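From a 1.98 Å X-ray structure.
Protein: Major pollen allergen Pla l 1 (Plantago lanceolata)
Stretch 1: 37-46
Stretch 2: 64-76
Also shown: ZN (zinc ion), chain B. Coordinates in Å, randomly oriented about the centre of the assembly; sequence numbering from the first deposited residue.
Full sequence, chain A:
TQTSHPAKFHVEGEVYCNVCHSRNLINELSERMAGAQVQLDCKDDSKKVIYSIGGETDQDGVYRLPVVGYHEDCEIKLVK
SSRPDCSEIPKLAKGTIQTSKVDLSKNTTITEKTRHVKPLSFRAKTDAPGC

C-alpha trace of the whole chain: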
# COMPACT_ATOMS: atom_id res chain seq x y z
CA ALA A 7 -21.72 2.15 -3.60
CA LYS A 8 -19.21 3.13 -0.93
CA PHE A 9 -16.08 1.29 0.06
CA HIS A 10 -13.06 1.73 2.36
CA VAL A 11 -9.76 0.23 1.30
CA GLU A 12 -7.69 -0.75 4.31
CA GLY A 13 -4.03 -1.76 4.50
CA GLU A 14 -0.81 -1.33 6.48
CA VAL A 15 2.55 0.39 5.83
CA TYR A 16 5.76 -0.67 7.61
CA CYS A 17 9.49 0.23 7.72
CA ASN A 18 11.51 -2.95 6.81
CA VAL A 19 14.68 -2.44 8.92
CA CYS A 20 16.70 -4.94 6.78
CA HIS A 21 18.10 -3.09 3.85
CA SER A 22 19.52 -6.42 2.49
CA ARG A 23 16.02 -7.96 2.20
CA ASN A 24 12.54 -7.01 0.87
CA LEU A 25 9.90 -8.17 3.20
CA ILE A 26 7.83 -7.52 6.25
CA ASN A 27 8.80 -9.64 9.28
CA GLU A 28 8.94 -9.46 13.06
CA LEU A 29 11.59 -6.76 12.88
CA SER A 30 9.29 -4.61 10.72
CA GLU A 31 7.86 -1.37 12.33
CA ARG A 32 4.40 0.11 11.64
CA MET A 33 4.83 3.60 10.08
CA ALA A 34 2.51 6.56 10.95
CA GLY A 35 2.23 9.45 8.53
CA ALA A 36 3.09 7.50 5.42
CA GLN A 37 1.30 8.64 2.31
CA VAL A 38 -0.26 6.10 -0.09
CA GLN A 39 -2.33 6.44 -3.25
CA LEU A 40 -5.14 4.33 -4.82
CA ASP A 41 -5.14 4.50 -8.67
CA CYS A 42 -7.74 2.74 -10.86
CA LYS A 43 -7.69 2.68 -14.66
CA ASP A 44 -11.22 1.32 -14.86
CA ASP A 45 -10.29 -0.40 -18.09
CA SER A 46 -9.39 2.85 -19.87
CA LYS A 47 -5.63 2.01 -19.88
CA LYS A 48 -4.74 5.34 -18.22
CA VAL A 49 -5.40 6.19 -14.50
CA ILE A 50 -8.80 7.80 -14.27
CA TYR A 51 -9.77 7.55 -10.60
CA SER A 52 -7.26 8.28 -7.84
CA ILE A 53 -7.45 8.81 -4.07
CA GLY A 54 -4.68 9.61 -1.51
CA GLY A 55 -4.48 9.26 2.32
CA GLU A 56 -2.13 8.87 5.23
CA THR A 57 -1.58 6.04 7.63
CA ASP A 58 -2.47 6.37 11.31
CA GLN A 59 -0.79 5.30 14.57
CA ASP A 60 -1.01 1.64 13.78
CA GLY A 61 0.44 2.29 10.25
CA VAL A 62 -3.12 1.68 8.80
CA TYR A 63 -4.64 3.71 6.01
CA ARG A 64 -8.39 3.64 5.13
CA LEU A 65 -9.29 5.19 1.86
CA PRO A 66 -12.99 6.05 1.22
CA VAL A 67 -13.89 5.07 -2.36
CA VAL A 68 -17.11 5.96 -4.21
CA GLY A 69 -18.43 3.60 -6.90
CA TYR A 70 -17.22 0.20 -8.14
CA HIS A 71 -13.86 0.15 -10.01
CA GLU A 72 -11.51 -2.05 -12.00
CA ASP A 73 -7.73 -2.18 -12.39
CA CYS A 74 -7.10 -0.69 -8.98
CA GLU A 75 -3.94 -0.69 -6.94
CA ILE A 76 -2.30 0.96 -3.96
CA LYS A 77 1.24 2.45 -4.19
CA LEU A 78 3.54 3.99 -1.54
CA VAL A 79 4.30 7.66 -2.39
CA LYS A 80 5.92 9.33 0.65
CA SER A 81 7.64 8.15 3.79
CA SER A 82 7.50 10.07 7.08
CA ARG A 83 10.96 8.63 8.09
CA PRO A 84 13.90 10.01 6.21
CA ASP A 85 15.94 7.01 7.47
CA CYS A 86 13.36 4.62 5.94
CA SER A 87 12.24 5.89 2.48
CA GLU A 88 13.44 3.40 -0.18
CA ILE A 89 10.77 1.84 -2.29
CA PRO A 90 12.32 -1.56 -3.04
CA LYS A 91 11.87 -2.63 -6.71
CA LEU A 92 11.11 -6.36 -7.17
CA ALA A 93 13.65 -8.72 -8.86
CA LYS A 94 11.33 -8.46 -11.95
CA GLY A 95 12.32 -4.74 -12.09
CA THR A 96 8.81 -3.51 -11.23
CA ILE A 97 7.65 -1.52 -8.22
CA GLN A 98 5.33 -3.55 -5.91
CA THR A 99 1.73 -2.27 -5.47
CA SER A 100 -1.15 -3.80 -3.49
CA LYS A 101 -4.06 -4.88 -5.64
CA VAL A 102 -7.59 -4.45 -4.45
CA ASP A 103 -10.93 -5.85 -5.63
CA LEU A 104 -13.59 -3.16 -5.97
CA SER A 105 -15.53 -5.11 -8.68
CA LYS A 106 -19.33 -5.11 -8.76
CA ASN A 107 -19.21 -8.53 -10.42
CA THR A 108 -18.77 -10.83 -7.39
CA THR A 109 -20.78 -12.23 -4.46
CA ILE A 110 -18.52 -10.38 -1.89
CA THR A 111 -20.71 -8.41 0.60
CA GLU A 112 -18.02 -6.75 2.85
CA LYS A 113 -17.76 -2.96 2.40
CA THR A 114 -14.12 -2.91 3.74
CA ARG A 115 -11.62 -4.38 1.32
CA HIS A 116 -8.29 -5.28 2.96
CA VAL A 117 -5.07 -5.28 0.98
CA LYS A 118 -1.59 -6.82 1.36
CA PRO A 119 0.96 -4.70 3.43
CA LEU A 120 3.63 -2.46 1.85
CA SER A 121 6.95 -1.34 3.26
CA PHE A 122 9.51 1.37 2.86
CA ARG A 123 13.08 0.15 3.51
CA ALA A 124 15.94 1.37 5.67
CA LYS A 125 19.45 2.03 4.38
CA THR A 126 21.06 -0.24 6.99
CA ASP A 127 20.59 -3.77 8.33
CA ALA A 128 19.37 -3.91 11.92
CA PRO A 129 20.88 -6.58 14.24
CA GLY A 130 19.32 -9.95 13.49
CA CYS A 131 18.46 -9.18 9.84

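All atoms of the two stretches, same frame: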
# COMPACT_ATOMS: atom_id res chain seq x y z
N GLN A 37 2.31 8.29 3.27
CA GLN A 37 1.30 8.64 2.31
C GLN A 37 1.26 7.56 1.21
O GLN A 37 2.30 7.21 0.63
CB GLN A 37 1.59 10.01 1.71
CG GLN A 37 1.52 11.18 2.74
CD GLN A 37 2.18 12.47 2.24
OE1 GLN A 37 2.23 12.77 1.02
NE2 GLN A 37 2.74 13.21 3.17
N VAL A 38 0.02 7.14 0.90
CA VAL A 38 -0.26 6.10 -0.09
C VAL A 38 -1.24 6.66 -1.14
O VAL A 38 -1.85 7.72 -0.96
CB VAL A 38 -0.80 4.80 0.57
CG1 VAL A 38 0.13 4.26 1.68
CG2 VAL A 38 -2.16 5.06 1.20
N GLN A 39 -1.36 6.00 -2.27
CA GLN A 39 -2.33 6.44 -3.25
C GLN A 39 -2.96 5.23 -3.96
O GLN A 39 -2.22 4.33 -4.44
CB GLN A 39 -1.63 7.33 -4.28
CG GLN A 39 -2.54 7.89 -5.36
CD GLN A 39 -1.84 8.98 -6.14
OE1 GLN A 39 -1.30 9.92 -5.53
NE2 GLN A 39 -1.78 8.83 -7.47
N LEU A 40 -4.28 5.22 -3.95
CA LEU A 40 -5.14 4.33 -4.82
C LEU A 40 -5.32 4.90 -6.23
O LEU A 40 -5.70 6.07 -6.40
CB LEU A 40 -6.50 4.07 -4.13
CG LEU A 40 -7.53 3.37 -5.10
CD1 LEU A 40 -7.11 1.93 -5.40
CD2 LEU A 40 -8.99 3.41 -4.63
N ASP A 41 -4.96 4.13 -7.26
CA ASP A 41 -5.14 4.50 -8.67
C ASP A 41 -5.87 3.38 -9.37
O ASP A 41 -5.44 2.20 -9.26
CB ASP A 41 -3.79 4.69 -9.38
CG ASP A 41 -2.97 5.87 -8.77
OD1 ASP A 41 -3.53 6.96 -8.64
OD2 ASP A 41 -1.82 5.67 -8.36
N CYS A 42 -6.93 3.72 -10.10
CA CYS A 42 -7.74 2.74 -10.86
C CYS A 42 -7.81 3.25 -12.30
O CYS A 42 -8.07 4.44 -12.55
CB CYS A 42 -9.19 2.63 -10.36
SG CYS A 42 -9.46 2.23 -8.63
N LYS A 43 -7.58 2.35 -13.24
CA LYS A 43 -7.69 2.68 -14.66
C LYS A 43 -9.08 2.43 -15.20
O LYS A 43 -9.47 3.04 -16.21
CB LYS A 43 -6.69 1.88 -15.46
CG LYS A 43 -5.28 2.15 -14.96
CD LYS A 43 -4.27 1.33 -15.74
CE LYS A 43 -2.89 1.83 -15.32
NZ LYS A 43 -1.83 0.97 -15.90
N ASP A 44 -9.81 1.52 -14.53
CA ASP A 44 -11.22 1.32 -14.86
C ASP A 44 -11.32 0.97 -16.32
O ASP A 44 -12.22 1.44 -17.01
CB ASP A 44 -12.02 2.61 -14.56
CG ASP A 44 -12.35 2.74 -13.06
OD1 ASP A 44 -12.54 1.68 -12.40
OD2 ASP A 44 -12.43 3.87 -12.54
N ASP A 45 -10.37 0.15 -16.76
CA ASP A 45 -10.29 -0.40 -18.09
C ASP A 45 -10.15 0.65 -19.21
O ASP A 45 -10.53 0.37 -20.34
CB ASP A 45 -11.43 -1.41 -18.36
CG ASP A 45 -11.26 -2.67 -17.55
OD1 ASP A 45 -10.26 -3.48 -17.77
OD2 ASP A 45 -12.14 -2.84 -16.67
N SER A 46 -9.62 1.82 -18.87
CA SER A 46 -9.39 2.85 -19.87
C SER A 46 -7.90 2.94 -20.18
O SER A 46 -7.47 3.75 -21.00
CB SER A 46 -9.97 4.21 -19.43
OG SER A 46 -9.09 4.82 -18.49
N ARG A 64 -6.99 4.08 5.37
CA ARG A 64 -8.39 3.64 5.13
C ARG A 64 -8.93 4.65 4.17
O ARG A 64 -9.24 5.81 4.51
CB ARG A 64 -9.16 3.53 6.44
CG ARG A 64 -10.63 3.26 6.35
CD ARG A 64 -11.22 3.11 7.74
NE ARG A 64 -12.66 3.07 7.70
CZ ARG A 64 -13.35 1.93 7.66
NH1 ARG A 64 -12.72 0.74 7.67
NH2 ARG A 64 -14.68 1.97 7.61
N LEU A 65 -8.95 4.26 2.90
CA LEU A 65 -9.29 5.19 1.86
C LEU A 65 -10.76 5.03 1.50
O LEU A 65 -11.22 3.90 1.22
CB LEU A 65 -8.41 4.95 0.66
CG LEU A 65 -6.89 4.80 0.85
CD1 LEU A 65 -6.28 4.32 -0.48
CD2 LEU A 65 -6.21 6.10 1.31
N PRO A 66 -11.53 6.15 1.51
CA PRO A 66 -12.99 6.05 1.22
C PRO A 66 -13.15 6.13 -0.29
O PRO A 66 -12.61 7.01 -0.92
CB PRO A 66 -13.58 7.33 1.90
CG PRO A 66 -12.42 8.27 2.03
CD PRO A 66 -11.11 7.57 1.68
N VAL A 67 -13.79 5.13 -0.88
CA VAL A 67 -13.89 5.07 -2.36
C VAL A 67 -15.38 5.18 -2.71
O VAL A 67 -16.20 4.64 -2.01
CB VAL A 67 -13.37 3.69 -2.79
CG1 VAL A 67 -13.73 3.35 -4.26
CG2 VAL A 67 -11.83 3.68 -2.52
N VAL A 68 -15.72 5.90 -3.77
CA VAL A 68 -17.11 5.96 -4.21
C VAL A 68 -17.20 5.18 -5.52
O VAL A 68 -16.41 5.44 -6.45
CB VAL A 68 -17.52 7.43 -4.48
CG1 VAL A 68 -19.02 7.54 -4.84
CG2 VAL A 68 -17.15 8.32 -3.28
N GLY A 69 -18.14 4.26 -5.61
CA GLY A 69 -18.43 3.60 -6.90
C GLY A 69 -17.64 2.29 -6.98
O GLY A 69 -16.71 2.07 -6.17
N TYR A 70 -18.01 1.42 -7.92
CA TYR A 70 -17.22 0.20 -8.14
C TYR A 70 -16.07 0.57 -9.10
O TYR A 70 -16.19 1.55 -9.86
CB TYR A 70 -18.07 -0.95 -8.72
CG TYR A 70 -19.20 -1.41 -7.82
CD1 TYR A 70 -18.98 -2.35 -6.82
CD2 TYR A 70 -20.52 -0.91 -8.01
CE1 TYR A 70 -20.05 -2.79 -6.01
CE2 TYR A 70 -21.59 -1.33 -7.22
CZ TYR A 70 -21.34 -2.27 -6.24
OH TYR A 70 -22.38 -2.69 -5.47
N HIS A 71 -14.96 -0.18 -9.08
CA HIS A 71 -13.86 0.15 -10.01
C HIS A 71 -13.15 -1.08 -10.43
O HIS A 71 -13.34 -2.14 -9.83
CB HIS A 71 -12.85 1.19 -9.44
CG HIS A 71 -13.47 2.49 -9.02
ND1 HIS A 71 -13.53 3.60 -9.83
CD2 HIS A 71 -14.09 2.84 -7.86
CE1 HIS A 71 -14.17 4.58 -9.21
NE2 HIS A 71 -14.53 4.14 -8.02
N GLU A 72 -12.37 -0.95 -11.50
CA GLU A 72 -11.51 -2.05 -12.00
C GLU A 72 -10.11 -1.51 -12.15
O GLU A 72 -9.91 -0.25 -12.23
CB GLU A 72 -12.03 -2.59 -13.40
CG GLU A 72 -13.46 -3.19 -13.42
CD GLU A 72 -13.68 -4.50 -12.60
OE1 GLU A 72 -12.70 -5.05 -12.06
OE2 GLU A 72 -14.84 -5.01 -12.51
N ASP A 73 -9.15 -2.44 -12.11
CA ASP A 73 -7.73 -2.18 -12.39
C ASP A 73 -7.26 -1.19 -11.35
O ASP A 73 -6.70 -0.15 -11.69
CB ASP A 73 -7.45 -1.66 -13.81
CG ASP A 73 -8.18 -2.44 -14.87
OD1 ASP A 73 -8.19 -3.66 -14.82
OD2 ASP A 73 -8.74 -1.83 -15.79
N CYS A 74 -7.46 -1.55 -10.09
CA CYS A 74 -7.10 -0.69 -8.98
C CYS A 74 -5.89 -1.21 -8.22
O CYS A 74 -5.82 -2.43 -7.90
CB CYS A 74 -8.27 -0.65 -8.00
SG CYS A 74 -9.75 0.05 -8.72
N GLU A 75 -5.02 -0.29 -7.80
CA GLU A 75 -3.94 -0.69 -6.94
C GLU A 75 -3.41 0.42 -6.09
O GLU A 75 -3.56 1.62 -6.44
CB GLU A 75 -2.79 -1.39 -7.71
CG GLU A 75 -2.03 -0.45 -8.60
CD GLU A 75 -1.26 -1.21 -9.71
OE1 GLU A 75 -0.30 -0.64 -10.23
OE2 GLU A 75 -1.64 -2.34 -10.09
N ILE A 76 -2.83 0.02 -4.95
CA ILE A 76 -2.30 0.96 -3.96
C ILE A 76 -0.77 1.03 -4.07
O ILE A 76 -0.07 -0.02 -3.99
CB ILE A 76 -2.76 0.68 -2.52
CG1 ILE A 76 -4.27 0.83 -2.37
CG2 ILE A 76 -2.18 1.74 -1.56
CD1 ILE A 76 -5.03 -0.37 -2.86
ZN ZN B . -9.16 -4.39 -16.43
O HOH W 1 -1.35 3.16 -7.45

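A zinc ion ties the two stretches together: Asp-45 OD1 lies 1.9 Å and Asp-73 OD1 2.0 Å from ZN, distances typical of coordination. The cation offsets the repulsion expected between carboxylates whose oxygens Asp-45 OD1 and Asp-73 OD2 are 3.0 Å apart. The same Asp-73 OD2 accepts a hydrogen bond from Asp-45 N (2.7 Å).

A covalent link follows. Cys-42 and Cys-74 form a non-hydrogen-bonded antiparallel pair, CA to CA 4.0 Å, close enough for Cys-42 SG and Cys-74 SG to bond at 2.2 Å with a chi3 of 108°. Next along the ladder, Asp-41 and Glu-75 exchange backbone hydrogen bonds, Asp-41 N to Glu-75 O at 3.0 Å and Glu-75 N to Asp-41 O at 2.9 Å; the axes of strands 37-42 and 74-76 meet at 163° between their N-to-C directions, close to antiparallel.

Beyond the strand, Asp-44 uses both carboxylate oxygens: OD1 accepts from Glu-72 N (2.8 Å), OD2 from His-71 ND1 (2.9 Å, 177°). With His-71 NE2 donating to Val-68 O at 2.8 Å, both ring nitrogens act as donors, implying a protonated imidazole.

Leu-40 shares the disulfide's face and packs there by apolar contact, its CD2 3.5 Å from Val-67 CG2 and its CB 3.7 Å from Leu-65 CD1.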